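Local coordinates for uncharacterized protein (Bacteroides uniformis, PDB 4IYK) that is of unknown function but may bind carbohydrate, and is built of two all-beta domains of the DUF3823 family, at residues V114-N119 against I182-N187; V153-N158 against D189-S194. All blocks are in the same frame, centred on the assembly; numbering follows the deposited sequence.

Both contacts lie in the C-terminal DUF3823_C part of the chain, assigned to the E-set clan, and their centres are about 11 Å apart on the same side of the protein. Their segments alternate along the chain, 114-119, 153-158, 182-187 and 189-194, so the two crossings interlock. Contact 1 closes the end of the three-stranded antiparallel sheet 107-117, 120-129 and 178-183; contact 2 packs two loops together just beyond it. They meet directly: Asn187 OD1 probably accepts a hydrogen bond from Asn158 N, and Ile182 CG2 packs on Leu191 CD1. The end of the sheet, the turn after strand 178-183 and the two loops therefore form one continuous patch.

Contact 1. Residues V114-N119 against I182-N187; sequences VEKNGN and IDLGQN
The turn of a beta hairpin meets the end of an edge strand here: Asn119, between strands 107-117 and 120-129, faces Leu184, just past strand 178-183. Leu184 N donates to Asn119 O at 2.8 Å with an N-H...O angle of 160°, two residues beyond the backbone pairing of Ile121 with Ile182 and in the same register. Leucine suits this buried place because its side chain points at 114-119, against Asn119 and Ile121. With CG anti to the carbonyl carbon (chi1 -64°), CG lies 3.4 Å from Asn119 O. Lys116, in one of its two conformers, crosses Leu184 at about a right angle, CE 3.8 Å from CD1; its long apolar chain packs while NZ donates to Gly118 O (2.8 Å) in its own hairpin turn. The Asn119 amide has OD1 3.7 Å from Leu184 CB and ND2 3.6 Å from Gly185 CA, an approach suited to a residue with no CB. Asp183 forms an Asx motif, OD1 accepting from Gln186 N at 3.1 Å from above the carboxylate plane, and Asn187 ND2 bonds back to Asp183 O at 2.9 Å. One backbone bond thus joins the segments, Leu184 packs beside it, and the Asp183 and Asn187 bonds hold their own turn.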
loop_
_atom_site.group_PDB
_atom_site.type_symbol
_atom_site.label_atom_id
_atom_site.label_comp_id
_atom_site.label_asym_id
_atom_site.label_seq_id
_atom_site.Cartn_x
_atom_site.Cartn_y
_atom_site.Cartn_z
ATOM N N VAL A 114 8.919 -11.737 -7.517
ATOM C CA VAL A 114 9.366 -12.320 -6.244
ATOM C C VAL A 114 9.445 -13.835 -6.451
ATOM O O VAL A 114 8.434 -14.468 -6.773
ATOM C CB VAL A 114 8.512 -11.946 -4.994
ATOM C CG1 VAL A 114 9.163 -12.473 -3.713
ATOM C CG2 VAL A 114 8.284 -10.436 -4.887
ATOM N N GLU A 115 10.640 -14.408 -6.315
ATOM C CA GLU A 115 10.739 -15.842 -6.508
ATOM C C GLU A 115 11.750 -16.497 -5.578
ATOM O O GLU A 115 12.670 -15.859 -5.051
ATOM C CB GLU A 115 11.038 -16.213 -7.978
ATOM C CG GLU A 115 12.215 -15.515 -8.626
ATOM C CD GLU A 115 12.384 -15.821 -10.103
ATOM O OE1 GLU A 115 11.358 -15.941 -10.814
ATOM O OE2 GLU A 115 13.546 -15.917 -10.556
ATOM N N LYS A 116 11.531 -17.805 -5.405
ATOM C CA LYS A 116 12.356 -18.694 -4.607
ATOM C C LYS A 116 13.318 -19.425 -5.525
ATOM O O LYS A 116 12.873 -20.057 -6.488
ATOM C CB LYS A 116 11.460 -19.688 -3.842
ATOM C CG LYS A 116 12.207 -20.689 -2.963
ATOM C CD LYS A 116 11.220 -21.692 -2.363
ATOM C CE LYS A 116 11.873 -22.634 -1.383
ATOM N NZ LYS A 116 12.717 -23.670 -2.036
ATOM N N ASN A 117 14.619 -19.336 -5.230
ATOM C CA ASN A 117 15.658 -20.041 -5.976
ATOM C C ASN A 117 16.582 -20.674 -4.949
ATOM O O ASN A 117 17.345 -19.968 -4.278
ATOM C CB ASN A 117 16.408 -19.115 -6.966
ATOM C CG ASN A 117 15.520 -18.346 -7.930
ATOM O OD1 ASN A 117 15.354 -17.122 -7.816
ATOM N ND2 ASN A 117 14.941 -19.042 -8.904
ATOM N N GLY A 118 16.456 -21.979 -4.798
ATOM C CA GLY A 118 17.211 -22.731 -3.817
ATOM C C GLY A 118 16.524 -22.453 -2.498
ATOM O O GLY A 118 15.304 -22.642 -2.385
ATOM N N ASN A 119 17.285 -21.870 -1.560
ATOM C CA ASN A 119 16.839 -21.514 -0.218
ATOM C C ASN A 119 16.820 -19.980 -0.013
ATOM O O ASN A 119 16.993 -19.489 1.108
ATOM C CB ASN A 119 17.779 -22.184 0.789
ATOM C CG ASN A 119 17.059 -22.713 1.994
ATOM O OD1 ASN A 119 15.925 -23.192 1.891
ATOM N ND2 ASN A 119 17.723 -22.675 3.157
ATOM N N ILE A 182 15.860 -12.581 1.002
ATOM C CA ILE A 182 15.620 -13.242 2.279
ATOM C C ILE A 182 16.258 -14.640 2.189
ATOM O O ILE A 182 15.898 -15.421 1.306
ATOM C CB ILE A 182 14.137 -13.306 2.729
ATOM C CG1 ILE A 182 13.496 -11.889 2.822
ATOM C CG2 ILE A 182 14.029 -14.041 4.090
ATOM C CD1 ILE A 182 11.972 -11.897 2.649
ATOM N N ASP A 183 17.211 -14.937 3.081
ATOM C CA ASP A 183 17.833 -16.259 3.151
ATOM C C ASP A 183 16.931 -17.100 4.037
ATOM O O ASP A 183 16.738 -16.753 5.198
ATOM C CB ASP A 183 19.285 -16.173 3.703
ATOM C CG ASP A 183 20.028 -17.508 3.728
ATOM O OD1 ASP A 183 19.556 -18.448 4.400
ATOM O OD2 ASP A 183 21.088 -17.595 3.119
ATOM N N LEU A 184 16.380 -18.192 3.507
ATOM C CA LEU A 184 15.445 -19.023 4.261
ATOM C C LEU A 184 16.090 -19.764 5.417
ATOM O O LEU A 184 15.430 -19.924 6.446
ATOM C CB LEU A 184 14.704 -19.991 3.338
ATOM C CG LEU A 184 13.802 -19.279 2.312
ATOM C CD1 LEU A 184 13.151 -20.298 1.348
ATOM C CD2 LEU A 184 12.759 -18.396 3.027
ATOM N N GLY A 185 17.347 -20.194 5.251
ATOM C CA GLY A 185 18.096 -20.916 6.280
ATOM C C GLY A 185 18.377 -20.066 7.507
ATOM O O GLY A 185 18.393 -20.573 8.633
ATOM N N GLN A 186 18.604 -18.761 7.284
ATOM C CA GLN A 186 18.883 -17.761 8.309
ATOM C C GLN A 186 17.593 -17.263 8.980
ATOM O O GLN A 186 17.668 -16.551 9.981
ATOM C CB GLN A 186 19.644 -16.572 7.667
ATOM C CG GLN A 186 21.138 -16.916 7.383
ATOM C CD GLN A 186 21.906 -17.252 8.629
ATOM O OE1 GLN A 186 22.218 -18.428 8.926
ATOM N NE2 GLN A 186 22.154 -16.242 9.440
ATOM N N ASN A 187 16.415 -17.648 8.428
ATOM C CA ASN A 187 15.117 -17.215 8.895
ATOM C C ASN A 187 14.128 -18.375 9.059
ATOM O O ASN A 187 12.912 -18.170 8.996
ATOM C CB ASN A 187 14.588 -16.177 7.897
ATOM C CG ASN A 187 15.352 -14.880 8.008
ATOM O OD1 ASN A 187 15.280 -14.208 9.026
ATOM N ND2 ASN A 187 16.213 -14.582 7.040
#

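Contact 2. Residues V153-N158 against D189-S194; sequences VKLTLN and DVLKYS
The carboxylate of Asp189 is linked to the amide of Asn158 by water 2, and has one water on each side of its plane, both bonded to OD2. Water 2 donates to Asp189 OD2 at 2.8 Å and accepts from Asn158 ND2 at 3.0 Å; ND2 also bonds Gln186 O, which positions the amide. Water 1 lies between Asp189 OD2 and Thr156 O, but it has more acceptors in reach than protons to give, so its bridge is less certain. A third flat group is the peptide after Val190: Leu155 CD1 sits above the plane at its oxygen end, 3.6 Å from Val190 O. This is loop-to-loop packing in the E-set-clan domain: loop 153-158 comes after strand 135-144, while loop 189-194 leads into strand 196-206.

No direct hydrogen bond joins the loops, and four branched aliphatic side chains carry the contact. Leu155 and Val190 point at each other and slide past in opposite directions, CD2 of Leu155 reaching 4.1 Å from CB of Val190. The other methyl of Leu155, CD1, meets Leu191 CD2 at 3.8 Å. Leucine suits positions 155 and 191 because each forked end touches two neighbours, one with each methyl, whereas the short, beta-branched Val190 presents CB and CG2, close to its backbone, to Leu155 and Leu157. Leu191 is the buried member, lying also against Leu184, and Leu155 has Phe144 as a further neighbour. Leu157 crosses Leu191 at about a right angle and does its touching with CD2 alone. That methyl is shared, 4.0 Å from Leu191 CD1 and 3.9 Å from Val190 CG2, the methyl held between the backbone N and carbonyl carbon of its own residue.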
loop_
_atom_site.group_PDB
_atom_site.type_symbol
_atom_site.label_atom_id
_atom_site.label_comp_id
_atom_site.label_asym_id
_atom_site.label_seq_id
_atom_site.Cartn_x
_atom_site.Cartn_y
_atom_site.Cartn_z
ATOM N N VAL A 153 2.068 -5.371 9.009
ATOM C CA VAL A 153 1.888 -6.814 9.311
ATOM C C VAL A 153 3.109 -7.557 8.728
ATOM O O VAL A 153 3.148 -7.855 7.536
ATOM C CB VAL A 153 0.521 -7.324 8.739
ATOM C CG1 VAL A 153 0.286 -8.792 9.071
ATOM C CG2 VAL A 153 -0.649 -6.471 9.255
ATOM N N LYS A 154 4.156 -7.724 9.547
ATOM C CA LYS A 154 5.414 -8.275 9.052
ATOM C C LYS A 154 6.169 -9.055 10.106
ATOM O O LYS A 154 6.010 -8.821 11.314
ATOM C CB LYS A 154 6.312 -7.122 8.544
ATOM C CG LYS A 154 6.680 -6.114 9.638
ATOM C CD LYS A 154 7.393 -4.884 9.097
ATOM C CE LYS A 154 7.614 -3.906 10.245
ATOM N NZ LYS A 154 8.637 -2.899 9.905
ATOM N N LEU A 155 7.025 -9.968 9.620
ATOM C CA LEU A 155 7.918 -10.778 10.429
ATOM C C LEU A 155 9.244 -10.044 10.568
ATOM O O LEU A 155 9.605 -9.253 9.710
ATOM C CB LEU A 155 8.123 -12.157 9.770
ATOM C CG LEU A 155 6.869 -13.021 9.653
ATOM C CD1 LEU A 155 7.095 -14.169 8.658
ATOM C CD2 LEU A 155 6.430 -13.544 11.042
ATOM N N THR A 156 9.938 -10.275 11.675
ATOM C CA THR A 156 11.256 -9.695 11.962
ATOM C C THR A 156 12.256 -10.695 11.388
ATOM O O THR A 156 12.236 -11.867 11.789
ATOM C CB THR A 156 11.387 -9.495 13.470
ATOM O OG1 THR A 156 10.299 -8.682 13.890
ATOM C CG2 THR A 156 12.736 -8.889 13.873
ATOM N N LEU A 157 13.110 -10.236 10.467
ATOM C CA LEU A 157 14.045 -11.109 9.757
ATOM C C LEU A 157 15.515 -10.812 10.040
ATOM O O LEU A 157 15.879 -9.673 10.316
ATOM C CB LEU A 157 13.786 -10.996 8.236
ATOM C CG LEU A 157 12.355 -11.329 7.732
ATOM C CD1 LEU A 157 12.216 -11.001 6.253
ATOM C CD2 LEU A 157 11.973 -12.812 8.011
ATOM N N ASN A 158 16.366 -11.845 9.850
ATOM C CA ASN A 158 17.815 -11.742 10.004
ATOM C C ASN A 158 18.513 -11.571 8.669
ATOM O O ASN A 158 18.049 -12.121 7.673
ATOM C CB ASN A 158 18.358 -13.000 10.660
ATOM C CG ASN A 158 17.723 -13.393 11.954
ATOM O OD1 ASN A 158 17.598 -12.595 12.878
ATOM N ND2 ASN A 158 17.430 -14.678 12.085
ATOM N N ASP A 189 13.129 -19.900 11.667
ATOM C CA ASP A 189 12.321 -19.753 12.881
ATOM C C ASP A 189 10.932 -19.127 12.574
ATOM O O ASP A 189 9.932 -19.537 13.180
ATOM C CB ASP A 189 13.091 -18.912 13.943
ATOM C CG ASP A 189 13.425 -17.473 13.572
ATOM O OD1 ASP A 189 13.612 -17.187 12.357
ATOM O OD2 ASP A 189 13.518 -16.626 14.495
ATOM N N VAL A 190 10.866 -18.191 11.620
ATOM C CA VAL A 190 9.610 -17.503 11.284
ATOM C C VAL A 190 9.136 -17.803 9.843
ATOM O O VAL A 190 7.991 -17.508 9.524
ATOM C CB VAL A 190 9.668 -15.980 11.565
ATOM C CG1 VAL A 190 9.893 -15.723 13.060
ATOM C CG2 VAL A 190 10.718 -15.264 10.703
ATOM N N LEU A 191 10.004 -18.373 8.981
ATOM C CA LEU A 191 9.625 -18.764 7.608
ATOM C C LEU A 191 9.794 -20.263 7.559
ATOM O O LEU A 191 10.870 -20.761 7.245
ATOM C CB LEU A 191 10.478 -18.021 6.547
ATOM C CG LEU A 191 10.237 -16.497 6.446
ATOM C CD1 LEU A 191 11.275 -15.852 5.556
ATOM C CD2 LEU A 191 8.854 -16.183 5.934
ATOM N N LYS A 192 8.764 -20.976 7.992
ATOM C CA LYS A 192 8.839 -22.408 8.227
ATOM C C LYS A 192 8.711 -23.243 6.978
ATOM O O LYS A 192 7.839 -23.029 6.149
ATOM C CB LYS A 192 7.801 -22.847 9.273
ATOM C CG LYS A 192 7.905 -22.060 10.587
ATOM C CD LYS A 192 7.006 -22.670 11.653
ATOM C CE LYS A 192 6.262 -21.633 12.450
ATOM N NZ LYS A 192 5.133 -22.238 13.217
ATOM N N TYR A 193 9.580 -24.233 6.870
ATOM C CA TYR A 193 9.584 -25.175 5.765
ATOM C C TYR A 193 8.178 -25.808 5.571
ATOM O O TYR A 193 7.530 -26.157 6.558
ATOM C CB TYR A 193 10.625 -26.284 6.059
ATOM C CG TYR A 193 10.586 -27.375 5.018
ATOM C CD1 TYR A 193 11.138 -27.178 3.755
ATOM C CD2 TYR A 193 9.924 -28.577 5.263
ATOM C CE1 TYR A 193 11.022 -28.141 2.760
ATOM C CE2 TYR A 193 9.791 -29.540 4.270
ATOM C CZ TYR A 193 10.356 -29.324 3.025
ATOM O OH TYR A 193 10.257 -30.270 2.051
ATOM N N SER A 194 7.736 -25.956 4.303
ATOM C CA SER A 194 6.470 -26.561 3.857
ATOM C C SER A 194 5.252 -25.644 4.045
ATOM O O SER A 194 4.158 -26.058 3.672
ATOM C CB SER A 194 6.199 -27.925 4.516
ATOM O OG SER A 194 5.724 -27.874 5.856
HETATM O O HOH W 1 12.823 -13.884 14.230
HETATM O O HOH W 2 15.988 -15.354 14.613
#